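YcaO (Methanopyrus kandleri, PDB 6CIB) binds ATP-type nucleotides and magnesium and, as a YcaO-family enzyme, probably uses them in installing thioamides in peptide backbones. Local coordinates at residues E36-R41 with V47-R52; A62-T67 with V252-S257; V165-S170 with F235-D240; R207-R212 with V216-A221. One frame throughout, in Å; residues are numbered along the deposited sequence.

Contact 1: E36-R41 with V47-R52; sequences EKFSDR and VEIRRR. With OXM (oxamic acid), chain I.
Lys37 and Arg50 lie across from each other in an antiparallel beta hairpin, and their side chains cross obliquely. The aliphatic part of Lys37 covers one face of the Arg50 guanidinium, with Lys37 CG 3.7 Å from Arg50 NE. The bend of Arg50 at chi2 (-72°) folds the group back along its own strand. There NH1 and NH2 both grip Glu48 OE1 in the guanidinium plane, and NH1 also reaches Ile49 O from above the carbonyl plane. Glu48 turns its other oxygen to the partner strand: Ser39 OG donates to Glu48 OE2 at 2.7 Å. With an alanine for Arg50, Glu48 OE1 is likely to lose both its donors and Lys37 the flat group it covers. On the other face Glu36 meets Arg51. Glu36 OE1 takes Arg51 NE at 2.9 Å on its anti lone pair, and the carboxylate and guanidinium planes stand 88° apart. Phe38 CB packs on Ile49 CB at 4.0 Å. Arg41, near the turn, binds oxamic acid through NH1. Outside the hairpin, Glu29 pairs with both Lys37 and Arg50, and Glu58 with Arg51. Helix 68-85 packs on the Glu48 and Arg50 face, strand 57-64 extends the sheet, and helix 241-260 touches Val47 and Ile49.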
# COMPACT_ATOMS: atom_id res chain seq x y z
N GLU A 36 -14.04 -17.34 -7.42
CA GLU A 36 -15.28 -16.71 -6.97
C GLU A 36 -15.15 -15.19 -6.79
O GLU A 36 -14.09 -14.68 -6.42
CB GLU A 36 -15.75 -17.35 -5.66
CG GLU A 36 -17.26 -17.35 -5.46
CD GLU A 36 -17.72 -18.07 -4.19
OE1 GLU A 36 -16.86 -18.59 -3.43
OE2 GLU A 36 -18.94 -18.09 -3.94
N LYS A 37 -16.26 -14.49 -7.03
CA LYS A 37 -16.34 -13.04 -6.95
C LYS A 37 -17.53 -12.63 -6.11
O LYS A 37 -18.60 -13.24 -6.19
CB LYS A 37 -16.49 -12.42 -8.35
CG LYS A 37 -15.37 -12.75 -9.32
CD LYS A 37 -15.54 -12.00 -10.62
CE LYS A 37 -14.43 -12.38 -11.59
NZ LYS A 37 -14.47 -11.56 -12.83
N PHE A 38 -17.34 -11.58 -5.31
CA PHE A 38 -18.41 -10.98 -4.51
C PHE A 38 -18.41 -9.46 -4.67
O PHE A 38 -17.35 -8.84 -4.70
CB PHE A 38 -18.23 -11.30 -3.02
CG PHE A 38 -18.21 -12.77 -2.70
CD1 PHE A 38 -19.40 -13.47 -2.50
CD2 PHE A 38 -16.99 -13.45 -2.57
CE1 PHE A 38 -19.39 -14.83 -2.18
CE2 PHE A 38 -16.97 -14.81 -2.25
CZ PHE A 38 -18.17 -15.49 -2.05
N SER A 39 -19.60 -8.88 -4.73
CA SER A 39 -19.75 -7.42 -4.76
C SER A 39 -20.42 -6.90 -3.51
O SER A 39 -21.53 -7.31 -3.15
CB SER A 39 -20.54 -6.98 -6.00
OG SER A 39 -19.81 -7.27 -7.17
N ASP A 40 -19.74 -5.98 -2.83
CA ASP A 40 -20.28 -5.31 -1.65
C ASP A 40 -20.42 -3.82 -1.94
O ASP A 40 -19.87 -3.31 -2.91
CB ASP A 40 -19.37 -5.54 -0.44
CG ASP A 40 -19.49 -6.96 0.15
OD1 ASP A 40 -20.30 -7.76 -0.36
OD2 ASP A 40 -18.75 -7.28 1.11
N ARG A 41 -21.18 -3.12 -1.11
CA ARG A 41 -21.17 -1.67 -1.11
C ARG A 41 -21.24 -1.22 0.35
O ARG A 41 -22.18 -1.55 1.07
CB ARG A 41 -22.34 -1.10 -1.92
CG ARG A 41 -22.12 0.33 -2.47
CD ARG A 41 -23.23 0.80 -3.42
NE ARG A 41 -24.52 0.49 -2.83
CZ ARG A 41 -25.40 -0.39 -3.28
NH1 ARG A 41 -25.24 -1.02 -4.44
NH2 ARG A 41 -26.49 -0.59 -2.57
N VAL A 47 -17.10 -2.26 -2.99
CA VAL A 47 -15.99 -3.13 -2.58
C VAL A 47 -16.15 -4.47 -3.31
O VAL A 47 -17.26 -4.97 -3.47
CB VAL A 47 -15.93 -3.33 -1.03
CG1 VAL A 47 -14.78 -4.27 -0.64
CG2 VAL A 47 -15.77 -2.00 -0.31
N GLU A 48 -15.03 -5.04 -3.74
CA GLU A 48 -15.01 -6.29 -4.49
C GLU A 48 -14.17 -7.34 -3.78
O GLU A 48 -13.07 -7.04 -3.29
CB GLU A 48 -14.47 -6.04 -5.90
CG GLU A 48 -15.41 -5.27 -6.80
CD GLU A 48 -16.61 -6.10 -7.26
OE1 GLU A 48 -16.43 -7.27 -7.62
OE2 GLU A 48 -17.73 -5.56 -7.26
N ILE A 49 -14.68 -8.56 -3.69
CA ILE A 49 -13.94 -9.63 -3.01
C ILE A 49 -13.68 -10.75 -4.00
O ILE A 49 -14.57 -11.12 -4.78
CB ILE A 49 -14.64 -10.15 -1.72
CG1 ILE A 49 -14.71 -9.04 -0.67
CG2 ILE A 49 -13.91 -11.34 -1.10
CD1 ILE A 49 -16.06 -8.38 -0.60
N ARG A 50 -12.45 -11.27 -3.98
CA ARG A 50 -12.05 -12.39 -4.82
C ARG A 50 -11.55 -13.56 -3.98
O ARG A 50 -10.77 -13.38 -3.04
CB ARG A 50 -10.97 -11.94 -5.82
CG ARG A 50 -11.39 -10.78 -6.74
CD ARG A 50 -12.41 -11.23 -7.79
NE ARG A 50 -12.90 -10.13 -8.63
CZ ARG A 50 -13.93 -9.34 -8.33
NH1 ARG A 50 -14.61 -9.51 -7.19
NH2 ARG A 50 -14.28 -8.36 -9.16
N ARG A 51 -12.04 -14.76 -4.32
CA ARG A 51 -11.47 -16.00 -3.81
C ARG A 51 -10.54 -16.54 -4.91
O ARG A 51 -10.97 -16.75 -6.05
CB ARG A 51 -12.58 -17.00 -3.46
CG ARG A 51 -12.09 -18.27 -2.77
CD ARG A 51 -13.23 -19.06 -2.13
NE ARG A 51 -14.18 -19.59 -3.11
CZ ARG A 51 -14.08 -20.78 -3.72
NH1 ARG A 51 -13.07 -21.60 -3.46
NH2 ARG A 51 -15.01 -21.16 -4.59
N ARG A 52 -9.28 -16.72 -4.54
CA ARG A 52 -8.20 -17.11 -5.46
C ARG A 52 -7.53 -18.42 -5.02
O ARG A 52 -7.26 -18.60 -3.83
CB ARG A 52 -7.16 -15.99 -5.52
CG ARG A 52 -6.18 -16.10 -6.68
CD ARG A 52 -5.00 -15.14 -6.56
NE ARG A 52 -3.83 -15.76 -7.19
CZ ARG A 52 -2.72 -16.10 -6.56
NH1 ARG A 52 -2.56 -15.85 -5.27
NH2 ARG A 52 -1.74 -16.67 -7.23
C1 OXM I . -24.51 -0.34 -8.28
N1 OXM I . -25.59 -0.35 -7.50
O1 OXM I . -24.57 -0.01 -9.47
C2 OXM I . -23.23 -0.74 -7.70
O2 OXM I . -22.29 -1.05 -8.46
O3 OXM I . -23.11 -0.75 -6.45

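Contact 2: A62-T67 with V252-S257; sequences AGKGTT and VAQGLS. With ADP (adenosine-5'-diphosphate), chain G.
Strand 62-64 and helix 252-257 run at 139° between their N-to-C directions; Lys64 and Gln254 meet where they come close. The two axes come within 8.7 Å. The CA atoms of Lys64 and Gln254 are 6.4 Å apart. The strand ends at Lys64, and a loop leads to Thr67, which caps the next helix. Gln254 CG is anti to the backbone N (chi1 -176°) and the chain continues extended, which carries the amide from the helix to the strand. The Gln254 CG methylene lies 3.9 Å from Ala62 CB. The side chains of Lys64 and Gln254 cross at about a right angle, with Lys64 CD 3.7 Å from Gln254 CD. Lys64 then runs on to the nucleotide, where its NZ donates to ADP O2A at 2.7 Å. Shortening Gln254 to an alanine is likely to open a gap beside Ala62 and leave the middle of the Lys64 chain less well supported where it runs to the phosphate. Ser74 of helix 68-85 holds Lys64 N and also binds ADP. The contact joins an edge strand of the sheet of strands 34-42, 45-54 and 57-64 to helix 241-260, whose Leu250 and Met258 touch Lys64 and Ala62.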
# COMPACT_ATOMS: atom_id res chain seq x y z
N ALA A 62 -9.19 -8.37 -1.89
CA ALA A 62 -10.20 -7.33 -2.03
C ALA A 62 -9.73 -6.19 -2.91
O ALA A 62 -8.52 -5.91 -3.02
CB ALA A 62 -10.64 -6.82 -0.66
N GLY A 63 -10.69 -5.56 -3.57
CA GLY A 63 -10.50 -4.32 -4.29
C GLY A 63 -11.60 -3.36 -3.91
O GLY A 63 -12.60 -3.74 -3.29
N LYS A 64 -11.41 -2.10 -4.28
CA LYS A 64 -12.35 -1.04 -3.96
C LYS A 64 -12.08 0.15 -4.84
O LYS A 64 -11.05 0.19 -5.53
CB LYS A 64 -12.30 -0.66 -2.46
CG LYS A 64 -11.13 0.22 -2.01
CD LYS A 64 -9.80 -0.51 -2.03
CE LYS A 64 -8.74 0.23 -1.22
NZ LYS A 64 -7.39 -0.21 -1.67
N GLY A 65 -12.99 1.12 -4.82
CA GLY A 65 -12.88 2.33 -5.63
C GLY A 65 -14.08 3.23 -5.43
O GLY A 65 -15.02 2.86 -4.72
N THR A 66 -14.06 4.40 -6.05
CA THR A 66 -15.22 5.29 -6.00
C THR A 66 -16.33 4.81 -6.94
O THR A 66 -17.50 5.20 -6.77
CB THR A 66 -14.87 6.74 -6.34
OG1 THR A 66 -14.28 6.80 -7.64
CG2 THR A 66 -13.88 7.30 -5.31
N THR A 67 -15.97 3.99 -7.93
CA THR A 67 -16.90 3.44 -8.91
C THR A 67 -16.78 1.92 -8.92
O THR A 67 -15.74 1.37 -8.53
CB THR A 67 -16.61 3.94 -10.35
OG1 THR A 67 -15.28 3.57 -10.70
CG2 THR A 67 -16.79 5.47 -10.48
N VAL A 252 -10.87 2.03 4.71
CA VAL A 252 -11.87 1.82 5.76
C VAL A 252 -13.07 1.03 5.22
O VAL A 252 -13.45 0.01 5.80
CB VAL A 252 -12.31 3.16 6.40
CG1 VAL A 252 -13.56 2.99 7.25
CG2 VAL A 252 -11.18 3.73 7.24
N ALA A 253 -13.64 1.47 4.10
CA ALA A 253 -14.77 0.75 3.48
C ALA A 253 -14.41 -0.71 3.18
O ALA A 253 -15.18 -1.60 3.49
CB ALA A 253 -15.24 1.46 2.22
N GLN A 254 -13.23 -0.92 2.60
CA GLN A 254 -12.69 -2.26 2.36
C GLN A 254 -12.59 -3.08 3.65
O GLN A 254 -13.02 -4.25 3.69
CB GLN A 254 -11.32 -2.16 1.69
CG GLN A 254 -10.71 -3.50 1.30
CD GLN A 254 -9.49 -3.32 0.42
OE1 GLN A 254 -9.52 -3.60 -0.78
NE2 GLN A 254 -8.42 -2.81 1.00
N GLY A 255 -12.05 -2.45 4.70
CA GLY A 255 -11.93 -3.07 6.03
C GLY A 255 -13.27 -3.52 6.58
O GLY A 255 -13.39 -4.63 7.09
N LEU A 256 -14.28 -2.65 6.46
CA LEU A 256 -15.63 -2.96 6.94
C LEU A 256 -16.30 -4.08 6.17
O LEU A 256 -16.98 -4.92 6.78
CB LEU A 256 -16.52 -1.71 6.95
CG LEU A 256 -16.09 -0.61 7.92
CD1 LEU A 256 -16.83 0.69 7.66
CD2 LEU A 256 -16.25 -1.06 9.36
N SER A 257 -16.10 -4.11 4.85
CA SER A 257 -16.57 -5.21 4.02
C SER A 257 -15.99 -6.55 4.49
O SER A 257 -16.73 -7.52 4.65
CB SER A 257 -16.24 -4.97 2.54
OG SER A 257 -16.47 -6.13 1.77
PB ADP G . -3.70 -0.51 -3.05
O1B ADP G . -2.52 -0.55 -4.01
O2B ADP G . -3.57 0.50 -1.93
O3B ADP G . -4.20 -1.86 -2.60
PA ADP G . -5.91 -0.46 -4.93
O1A ADP G . -6.44 0.73 -5.68
O2A ADP G . -6.91 -1.27 -4.15
O3A ADP G . -4.85 0.19 -3.94
O5' ADP G . -5.11 -1.39 -5.97
C5' ADP G . -4.86 -2.80 -5.85
C4' ADP G . -3.89 -3.24 -6.96
O4' ADP G . -4.45 -2.94 -8.25
C3' ADP G . -2.55 -2.49 -6.94
O3' ADP G . -1.51 -3.33 -7.47
C2' ADP G . -2.78 -1.32 -7.88
O2' ADP G . -1.57 -0.79 -8.40
C1' ADP G . -3.67 -1.96 -8.95
N9 ADP G . -4.59 -1.00 -9.60
C8 ADP G . -5.58 -0.32 -8.98
N7 ADP G . -6.24 0.48 -9.85
C5 ADP G . -5.69 0.30 -11.06
C6 ADP G . -5.93 0.84 -12.42
N6 ADP G . -6.91 1.74 -12.63
N1 ADP G . -5.12 0.40 -13.41
C2 ADP G . -4.13 -0.50 -13.21
N3 ADP G . -3.86 -1.03 -11.99
C4 ADP G . -4.60 -0.68 -10.90

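Contact 3: V165-S170 with F235-D240; sequences VVERDS and FGASPD
Glu167 of helix 154-177 lies against Phe235, Gly236 and Ala237 of strand 233-238. This is helix-on-sheet packing inside the YcaO domain, at an edge strand of a three-stranded antiparallel sheet. The first shell is mostly carbon. Glu167 CB meets Ala237 CB at 3.7 Å, close to where the two backbones come nearest. Further out, the carboxylate comes up against Phe235 CB, with Glu167 CD 3.6 Å away. The carboxylate and the Phe235 ring are turned 29° from each other. The trans first torsion of Glu167 (chi1 175°), with the chain extended beyond it, carries the acid out from the helix to the strand backbone. Gly236 has no side chain, and its CA lies 3.6 Å from Glu167 OE1.

A second shell surrounds these groups. The Phe235 ring leads away from Glu167 and stacks with Trp171, one turn further along the same helix. Phe235 N is hydrogen-bonded to Glu251 OE1 of helix 241-260, and Glu251 also touches Glu167. Arg168 NE makes a weak, long salt bridge to Glu167 OE2. The ADP lies about 6 Å from the Glu167 side chain, nearest atoms, which puts this packing close to the nucleotide site. One water links helix and strand: it donates to Glu167 OE1 at 2.7 Å and accepts from Ala237 N at 3.2 Å.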
# COMPACT_ATOMS: atom_id res chain seq x y z
N VAL A 165 5.12 2.22 0.40
CA VAL A 165 6.29 2.16 1.30
C VAL A 165 6.37 3.41 2.20
O VAL A 165 6.63 3.29 3.41
CB VAL A 165 7.62 1.90 0.53
CG1 VAL A 165 8.83 2.00 1.48
CG2 VAL A 165 7.63 0.52 -0.12
N VAL A 166 6.13 4.59 1.63
CA VAL A 166 6.10 5.85 2.39
C VAL A 166 4.97 5.82 3.42
O VAL A 166 5.16 6.18 4.58
CB VAL A 166 5.99 7.09 1.47
CG1 VAL A 166 5.86 8.38 2.27
CG2 VAL A 166 7.21 7.16 0.56
N GLU A 167 3.80 5.34 2.98
CA GLU A 167 2.62 5.21 3.82
C GLU A 167 2.89 4.37 5.07
O GLU A 167 2.58 4.79 6.20
CB GLU A 167 1.49 4.61 2.98
CG GLU A 167 0.21 4.28 3.72
CD GLU A 167 -0.69 3.36 2.92
OE1 GLU A 167 -1.18 3.78 1.85
OE2 GLU A 167 -0.90 2.22 3.36
N ARG A 168 3.48 3.19 4.88
CA ARG A 168 3.79 2.29 6.00
C ARG A 168 4.95 2.79 6.85
O ARG A 168 5.01 2.49 8.04
CB ARG A 168 4.02 0.86 5.52
CG ARG A 168 2.93 0.35 4.58
CD ARG A 168 1.82 -0.39 5.29
NE ARG A 168 0.65 -0.57 4.43
CZ ARG A 168 0.52 -1.48 3.46
NH1 ARG A 168 1.51 -2.32 3.16
NH2 ARG A 168 -0.61 -1.52 2.77
N ASP A 169 5.87 3.55 6.24
CA ASP A 169 6.94 4.23 6.99
C ASP A 169 6.36 5.23 7.99
O ASP A 169 6.75 5.22 9.17
CB ASP A 169 7.96 4.90 6.05
CG ASP A 169 9.11 5.56 6.81
OD1 ASP A 169 10.06 4.87 7.24
OD2 ASP A 169 9.06 6.80 6.97
N SER A 170 5.43 6.08 7.52
CA SER A 170 4.71 7.03 8.37
C SER A 170 3.93 6.35 9.49
O SER A 170 4.05 6.73 10.65
CB SER A 170 3.75 7.89 7.55
OG SER A 170 4.44 8.88 6.81
N PHE A 235 -5.36 3.83 5.41
CA PHE A 235 -4.27 4.77 5.12
C PHE A 235 -4.14 5.06 3.63
O PHE A 235 -4.47 4.23 2.79
CB PHE A 235 -2.93 4.25 5.65
CG PHE A 235 -2.93 3.97 7.12
CD1 PHE A 235 -2.63 4.98 8.03
CD2 PHE A 235 -3.27 2.70 7.60
CE1 PHE A 235 -2.66 4.73 9.40
CE2 PHE A 235 -3.30 2.45 8.97
CZ PHE A 235 -3.00 3.46 9.87
N GLY A 236 -3.67 6.27 3.33
CA GLY A 236 -3.34 6.66 1.96
C GLY A 236 -2.13 7.57 1.92
O GLY A 236 -1.90 8.35 2.85
N ALA A 237 -1.36 7.46 0.85
CA ALA A 237 -0.23 8.35 0.61
C ALA A 237 -0.27 8.84 -0.83
O ALA A 237 -0.48 8.03 -1.76
CB ALA A 237 1.09 7.68 0.92
N SER A 238 -0.07 10.14 -1.00
CA SER A 238 -0.02 10.79 -2.31
C SER A 238 0.64 12.17 -2.22
O SER A 238 0.55 12.82 -1.17
CB SER A 238 -1.42 10.96 -2.87
OG SER A 238 -1.39 11.55 -4.15
N PRO A 239 1.29 12.63 -3.32
CA PRO A 239 1.64 14.05 -3.46
C PRO A 239 0.40 14.96 -3.45
O PRO A 239 0.50 16.14 -3.12
CB PRO A 239 2.34 14.11 -4.82
CG PRO A 239 1.93 12.87 -5.53
CD PRO A 239 1.84 11.84 -4.44
N ASP A 240 -0.75 14.40 -3.82
CA ASP A 240 -2.01 15.09 -3.75
C ASP A 240 -2.71 14.71 -2.43
O ASP A 240 -3.17 13.57 -2.30
CB ASP A 240 -2.87 14.74 -4.98
CG ASP A 240 -4.25 15.38 -4.96
OD1 ASP A 240 -4.63 16.05 -3.98
OD2 ASP A 240 -4.97 15.19 -5.97
O HOH W 1 -0.69 4.71 -0.65

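Contact 4: R207-R212 with V216-A221; sequences RLLPSR and VYVVGA
Leu209 fills the hollow over Gly220 in an antiparallel beta hairpin made by strands 203-209 and 217-224. Its CD1 methyl comes to 3.3 Å from Gly220 N. Gly220 has no side chain, and the leucine methyl lies directly on its backbone. The other methyl of Leu209, CD2, bears on Val218 CG1 at 4.1 Å. Leu209 is thus wedged between a valine bump and a glycine dip. On the opposite face Leu208 reaches over to the other strand with its CD1. That methyl sits between Val219 CG2, at 4.1 Å, and the ring of Tyr217, which it meets obliquely. Leu208 and Val219 cross at about a right angle.

The backbones are joined tightly at one end. Arg207 N donates to Gly220 O at 2.7 Å, in the carbonyl plane, and Gly220 N returns a bond to Arg207 O. Arg207 turns its polar end elsewhere, to Glu205. Helix 154-177 touches Val218 through Ser170, while helix 241-260 touches Val219 on the other face. Toward the turn the strands part, and a water bridges the gap. It donates to Leu209 O at 2.8 Å and accepts from Val218 N at the same distance.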
# COMPACT_ATOMS: atom_id res chain seq x y z
N ARG A 207 -6.66 11.76 10.15
CA ARG A 207 -5.39 12.23 10.70
C ARG A 207 -4.38 12.49 9.59
O ARG A 207 -4.31 11.73 8.63
CB ARG A 207 -4.79 11.19 11.65
CG ARG A 207 -5.66 10.76 12.83
CD ARG A 207 -5.97 11.90 13.79
NE ARG A 207 -6.88 11.43 14.84
CZ ARG A 207 -8.16 11.77 14.94
NH1 ARG A 207 -8.72 12.61 14.07
NH2 ARG A 207 -8.89 11.27 15.94
N LEU A 208 -3.61 13.57 9.73
CA LEU A 208 -2.43 13.77 8.90
C LEU A 208 -1.20 13.21 9.63
O LEU A 208 -0.77 13.76 10.65
CB LEU A 208 -2.24 15.25 8.52
CG LEU A 208 -1.15 15.53 7.46
CD1 LEU A 208 -1.57 15.10 6.06
CD2 LEU A 208 -0.76 17.00 7.47
N LEU A 209 -0.66 12.12 9.11
CA LEU A 209 0.52 11.47 9.69
C LEU A 209 1.77 12.28 9.38
O LEU A 209 1.82 12.94 8.34
CB LEU A 209 0.67 10.04 9.17
CG LEU A 209 -0.10 8.93 9.89
CD1 LEU A 209 -1.57 8.95 9.56
CD2 LEU A 209 0.46 7.57 9.53
N PRO A 210 2.78 12.25 10.28
CA PRO A 210 4.06 12.85 9.92
C PRO A 210 4.72 12.06 8.78
O PRO A 210 4.97 10.86 8.92
CB PRO A 210 4.88 12.73 11.21
CG PRO A 210 4.26 11.59 11.95
CD PRO A 210 2.79 11.74 11.66
N SER A 211 4.93 12.72 7.65
CA SER A 211 5.61 12.12 6.52
C SER A 211 7.10 12.45 6.57
O SER A 211 7.48 13.61 6.76
CB SER A 211 5.00 12.62 5.21
OG SER A 211 5.73 12.17 4.09
N ARG A 212 7.93 11.44 6.38
CA ARG A 212 9.38 11.62 6.31
C ARG A 212 9.87 11.92 4.89
O ARG A 212 11.06 12.06 4.67
CB ARG A 212 10.11 10.40 6.87
CG ARG A 212 9.91 10.18 8.36
CD ARG A 212 10.19 8.73 8.68
NE ARG A 212 11.44 8.56 9.39
CZ ARG A 212 12.10 7.42 9.55
NH1 ARG A 212 11.68 6.27 9.00
NH2 ARG A 212 13.22 7.43 10.25
N VAL A 216 5.17 14.37 -0.22
CA VAL A 216 4.24 13.23 -0.07
C VAL A 216 3.49 13.35 1.25
O VAL A 216 4.10 13.48 2.32
CB VAL A 216 4.96 11.85 -0.15
CG1 VAL A 216 3.95 10.70 -0.04
CG2 VAL A 216 5.75 11.72 -1.43
N TYR A 217 2.16 13.32 1.17
CA TYR A 217 1.29 13.38 2.35
C TYR A 217 0.76 12.00 2.69
O TYR A 217 0.42 11.24 1.79
CB TYR A 217 0.14 14.36 2.12
CG TYR A 217 0.63 15.77 1.89
CD1 TYR A 217 0.99 16.59 2.97
CD2 TYR A 217 0.76 16.29 0.60
CE1 TYR A 217 1.46 17.88 2.78
CE2 TYR A 217 1.23 17.58 0.39
CZ TYR A 217 1.58 18.37 1.48
OH TYR A 217 2.04 19.65 1.28
N VAL A 218 0.70 11.69 3.99
CA VAL A 218 0.13 10.42 4.44
C VAL A 218 -1.05 10.71 5.38
O VAL A 218 -0.91 11.48 6.34
CB VAL A 218 1.18 9.49 5.12
CG1 VAL A 218 0.56 8.15 5.50
CG2 VAL A 218 2.38 9.26 4.20
N VAL A 219 -2.20 10.11 5.07
CA VAL A 219 -3.44 10.29 5.82
C VAL A 219 -3.88 8.95 6.42
O VAL A 219 -3.82 7.92 5.77
CB VAL A 219 -4.57 10.91 4.94
CG1 VAL A 219 -5.92 10.95 5.65
CG2 VAL A 219 -4.20 12.32 4.51
N GLY A 220 -4.31 9.00 7.68
CA GLY A 220 -4.92 7.86 8.35
C GLY A 220 -6.38 8.15 8.66
O GLY A 220 -6.74 9.29 8.97
N ALA A 221 -7.21 7.12 8.55
CA ALA A 221 -8.60 7.16 8.97
C ALA A 221 -8.84 6.07 9.99
O ALA A 221 -8.43 4.93 9.79
CB ALA A 221 -9.54 6.99 7.78
O HOH W 2 1.59 13.73 5.71

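How the contacts relate
Contact 1 comes first along the chain and closes before contact 2 opens; contact 4 is nested inside contact 3, and both lie inside the long loop that contact 2 closes. Contacts 1 and 2 share the sheet of strands 34-42, 45-54 and 57-64, with centres 10 Å apart. Contacts 3 and 4, with centres 6 Å apart, share the sheet of strands 203-209, 217-224 and 233-238, and Asp169 and Arg212 form a salt bridge between them. Helix 241-260 touches both sheets: Ser257 meets Asp40 of contact 1, and Val252 meets Ala221 of contact 4. Contact 2 supplies Lys64 to the ADP and contact 3 lies close to it, so both border the nucleotide site.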